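Local structure of D-galactonate dehydratase family member SEN1436 (Salmonella enterica subsp. enterica serovar Enteritidis, 3TW9) at residues S356-L368 / Y399-D411. The protein dehydrates D-gluconate to 2-dehydro-3-deoxy-D-gluconate with low activity in vitro, using one magnesium ion per subunit, and probably has no significant role in D-gluconate breakdown in vivo. Sequence-based numbering, arbitrary orientation.
Sequences SPVGVCANMHLDL and YAYLNDKPGLGID
Leu-402 sets its CD1 methyl over the face of the imidazole of His-365, 3.6 Å from the ring centroid and only 13° off the ring normal, a close CH-pi contact. The CD2 methyl of Leu-408 makes a second, off-centre CH-pi approach to the same ring. Ring atom NE2 of His-365 donates to Leu-408 O at 3.2 Å, but the bond is bent (138° at the hydrogen) and reaches the oxygen from above the carbonyl plane rather than along a lone pair. A water hydrogen-bonded to NE2 of His-365 also donates to Leu-408 O, 2.7 Å away. ND1 of His-365 is hydrogen-bonded to Tyr-136 N, so both ring nitrogens have partners, which should help hold the imidazole in its rotation.

The helix 357-369 belongs to the C-terminal barrel domain, the modified TIM barrel ((beta/alpha)7-beta) of the mandelate racemase/muconate lactonizing enzyme family, and the chain 399-411 runs along it from the short strand 399-401, which pairs antiparallel with 147-152. At the strand end of the contact, the extended chain of Met-364 carries CE to within 3.6 Å of Ala-400 CB. Near the N-terminus of the helix, Val-358 sets CG1 against Leu-408 CD1 and CG2 against Ile-410 CG2, each pair 4.0 Å apart, in ordinary apolar contact.

In contrast to this buried face, the loop turns outward to exposed Asp-404, Lys-405 and Pro-406. Asn-403 braces it from within: OD1 accepts from Lys-405 N in an Asx turn, while ND2 donates almost straight to Gly-409 O at 2.9 Å.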
# COMPACT_ATOMS: atom_id res chain seq x y z
N SER C 356 3.70 -16.01 17.95
CA SER C 356 2.64 -16.99 18.17
C SER C 356 2.24 -17.63 16.85
O SER C 356 2.49 -17.07 15.77
CB SER C 356 1.44 -16.34 18.88
OG SER C 356 0.62 -15.61 17.98
N PRO C 357 1.60 -18.81 16.90
CA PRO C 357 1.04 -19.32 15.65
C PRO C 357 0.08 -18.35 14.94
O PRO C 357 -0.07 -18.41 13.71
CB PRO C 357 0.33 -20.60 16.10
CG PRO C 357 1.27 -21.10 17.21
CD PRO C 357 1.53 -19.82 17.99
N VAL C 358 -0.56 -17.45 15.70
CA VAL C 358 -1.40 -16.42 15.11
C VAL C 358 -0.53 -15.46 14.26
O VAL C 358 -0.86 -15.17 13.13
CB VAL C 358 -2.16 -15.61 16.19
CG1 VAL C 358 -3.02 -14.49 15.57
CG2 VAL C 358 -3.05 -16.53 17.07
N GLY C 359 0.58 -14.99 14.82
CA GLY C 359 1.58 -14.21 14.04
C GLY C 359 2.15 -14.99 12.85
O GLY C 359 2.41 -14.42 11.79
N VAL C 360 2.36 -16.29 13.03
CA VAL C 360 2.84 -17.16 11.91
C VAL C 360 1.85 -17.09 10.75
O VAL C 360 2.22 -16.86 9.59
CB VAL C 360 3.13 -18.61 12.40
CG1 VAL C 360 3.38 -19.56 11.21
CG2 VAL C 360 4.34 -18.60 13.32
N CYS C 361 0.57 -17.25 11.07
CA CYS C 361 -0.49 -17.15 10.06
C CYS C 361 -0.60 -15.74 9.47
O CYS C 361 -0.76 -15.61 8.28
CB CYS C 361 -1.84 -17.60 10.61
SG CYS C 361 -1.90 -19.38 10.99
N ALA C 362 -0.47 -14.70 10.29
CA ALA C 362 -0.50 -13.33 9.78
C ALA C 362 0.58 -13.09 8.72
O ALA C 362 0.24 -12.58 7.64
CB ALA C 362 -0.34 -12.33 10.90
N ASN C 363 1.83 -13.49 9.01
CA ASN C 363 2.96 -13.45 8.03
C ASN C 363 2.54 -14.08 6.73
O ASN C 363 2.80 -13.56 5.67
CB ASN C 363 4.20 -14.24 8.47
CG ASN C 363 5.01 -13.58 9.61
OD1 ASN C 363 4.72 -12.46 10.07
ND2 ASN C 363 6.03 -14.29 10.05
N MET C 364 1.90 -15.25 6.82
CA MET C 364 1.63 -16.04 5.62
C MET C 364 0.47 -15.52 4.80
O MET C 364 0.49 -15.62 3.59
CB MET C 364 1.49 -17.52 6.00
CG MET C 364 2.83 -18.13 6.42
SD MET C 364 2.62 -19.84 6.94
CE MET C 364 4.33 -20.27 7.31
N HIS C 365 -0.55 -14.95 5.45
CA HIS C 365 -1.61 -14.23 4.72
C HIS C 365 -1.10 -13.01 3.97
O HIS C 365 -1.53 -12.74 2.84
CB HIS C 365 -2.76 -13.82 5.65
CG HIS C 365 -3.65 -14.96 6.03
ND1 HIS C 365 -4.83 -15.24 5.37
CD2 HIS C 365 -3.52 -15.92 6.98
CE1 HIS C 365 -5.39 -16.32 5.89
NE2 HIS C 365 -4.61 -16.75 6.87
N LEU C 366 -0.19 -12.27 4.60
CA LEU C 366 0.54 -11.23 3.86
C LEU C 366 1.32 -11.86 2.70
O LEU C 366 1.22 -11.39 1.57
CB LEU C 366 1.47 -10.49 4.82
CG LEU C 366 0.76 -9.60 5.85
CD1 LEU C 366 1.72 -9.28 6.96
CD2 LEU C 366 0.21 -8.31 5.24
N ASP C 367 2.07 -12.92 2.98
CA ASP C 367 2.94 -13.57 1.98
C ASP C 367 2.13 -13.98 0.74
O ASP C 367 2.56 -13.77 -0.38
CB ASP C 367 3.53 -14.86 2.56
CG ASP C 367 4.60 -14.61 3.57
OD1 ASP C 367 5.25 -13.52 3.56
OD2 ASP C 367 4.83 -15.53 4.37
N LEU C 368 0.96 -14.59 0.96
CA LEU C 368 0.15 -15.12 -0.15
C LEU C 368 -0.44 -14.01 -1.01
O LEU C 368 -0.69 -14.21 -2.21
CB LEU C 368 -0.96 -16.05 0.39
CG LEU C 368 -1.37 -17.33 -0.33
CD1 LEU C 368 -0.19 -18.22 -0.78
CD2 LEU C 368 -2.32 -18.12 0.56
N TYR C 399 7.45 -25.93 1.45
CA TYR C 399 6.36 -24.97 1.22
C TYR C 399 5.37 -25.00 2.34
O TYR C 399 5.07 -26.06 2.88
CB TYR C 399 5.61 -25.23 -0.12
CG TYR C 399 6.37 -24.86 -1.36
CD1 TYR C 399 6.37 -23.55 -1.85
CD2 TYR C 399 7.12 -25.83 -2.07
CE1 TYR C 399 7.09 -23.21 -3.01
CE2 TYR C 399 7.83 -25.49 -3.22
CZ TYR C 399 7.81 -24.17 -3.68
OH TYR C 399 8.49 -23.81 -4.80
N ALA C 400 4.83 -23.83 2.68
CA ALA C 400 3.71 -23.76 3.60
C ALA C 400 2.40 -23.57 2.85
O ALA C 400 2.31 -22.79 1.87
CB ALA C 400 3.90 -22.64 4.62
N TYR C 401 1.37 -24.27 3.33
CA TYR C 401 0.03 -24.21 2.74
C TYR C 401 -0.96 -23.81 3.82
O TYR C 401 -1.19 -24.56 4.78
CB TYR C 401 -0.37 -25.55 2.07
CG TYR C 401 0.60 -26.03 1.01
CD1 TYR C 401 0.45 -25.64 -0.32
CD2 TYR C 401 1.69 -26.84 1.34
CE1 TYR C 401 1.36 -26.04 -1.29
CE2 TYR C 401 2.60 -27.25 0.37
CZ TYR C 401 2.42 -26.85 -0.94
OH TYR C 401 3.32 -27.24 -1.90
N LEU C 402 -1.52 -22.61 3.70
CA LEU C 402 -2.53 -22.14 4.63
C LEU C 402 -3.83 -22.88 4.38
O LEU C 402 -4.18 -23.14 3.23
CB LEU C 402 -2.79 -20.64 4.41
CG LEU C 402 -1.78 -19.63 4.94
CD1 LEU C 402 -2.24 -18.22 4.52
CD2 LEU C 402 -1.58 -19.71 6.44
N ASN C 403 -4.56 -23.19 5.46
CA ASN C 403 -5.95 -23.64 5.31
C ASN C 403 -6.75 -22.49 4.72
O ASN C 403 -6.30 -21.33 4.78
CB ASN C 403 -6.54 -24.20 6.62
CG ASN C 403 -6.80 -23.13 7.70
OD1 ASN C 403 -7.50 -22.15 7.46
ND2 ASN C 403 -6.25 -23.34 8.89
N ASP C 404 -7.92 -22.79 4.16
CA ASP C 404 -8.73 -21.74 3.54
C ASP C 404 -9.92 -21.30 4.40
O ASP C 404 -10.92 -20.79 3.89
CB ASP C 404 -9.15 -22.11 2.10
CG ASP C 404 -10.06 -23.33 2.02
OD1 ASP C 404 -10.13 -24.13 2.98
OD2 ASP C 404 -10.71 -23.49 0.97
N LYS C 405 -9.81 -21.49 5.72
CA LYS C 405 -10.85 -21.03 6.64
C LYS C 405 -10.90 -19.48 6.70
O LYS C 405 -9.89 -18.81 6.42
CB LYS C 405 -10.64 -21.62 8.03
CG LYS C 405 -10.69 -23.16 8.08
CD LYS C 405 -10.18 -23.70 9.40
CE LYS C 405 -11.21 -23.52 10.51
NZ LYS C 405 -10.63 -23.86 11.84
N PRO C 406 -12.07 -18.91 7.07
CA PRO C 406 -12.19 -17.45 7.15
C PRO C 406 -11.26 -16.84 8.19
O PRO C 406 -10.85 -17.52 9.14
CB PRO C 406 -13.66 -17.23 7.53
CG PRO C 406 -14.36 -18.43 7.04
CD PRO C 406 -13.39 -19.56 7.27
N GLY C 407 -10.95 -15.55 8.01
CA GLY C 407 -10.06 -14.86 8.93
C GLY C 407 -8.61 -15.31 8.77
O GLY C 407 -8.15 -15.57 7.66
N LEU C 408 -7.90 -15.42 9.88
CA LEU C 408 -6.54 -15.96 9.87
C LEU C 408 -6.48 -17.49 9.85
O LEU C 408 -5.38 -18.06 9.73
CB LEU C 408 -5.71 -15.38 11.03
CG LEU C 408 -5.47 -13.85 10.98
CD1 LEU C 408 -4.91 -13.31 12.30
CD2 LEU C 408 -4.57 -13.46 9.79
N GLY C 409 -7.64 -18.14 9.98
CA GLY C 409 -7.72 -19.63 9.99
C GLY C 409 -7.07 -20.31 11.19
O GLY C 409 -6.61 -21.46 11.13
N ILE C 410 -7.02 -19.59 12.30
CA ILE C 410 -6.31 -20.06 13.48
C ILE C 410 -7.23 -19.86 14.67
O ILE C 410 -8.06 -18.95 14.66
CB ILE C 410 -4.96 -19.26 13.68
CG1 ILE C 410 -4.03 -19.91 14.71
CG2 ILE C 410 -5.23 -17.77 14.01
CD1 ILE C 410 -3.45 -21.17 14.24
N ASP C 411 -7.11 -20.71 15.67
CA ASP C 411 -7.83 -20.48 16.90
C ASP C 411 -6.90 -20.69 18.08
O ASP C 411 -5.74 -21.05 17.89
CB ASP C 411 -9.10 -21.35 16.98
CG ASP C 411 -10.26 -20.63 17.68
OD1 ASP C 411 -10.02 -19.78 18.57
OD2 ASP C 411 -11.43 -20.93 17.35
O HOH W 1 -4.74 -19.84 7.78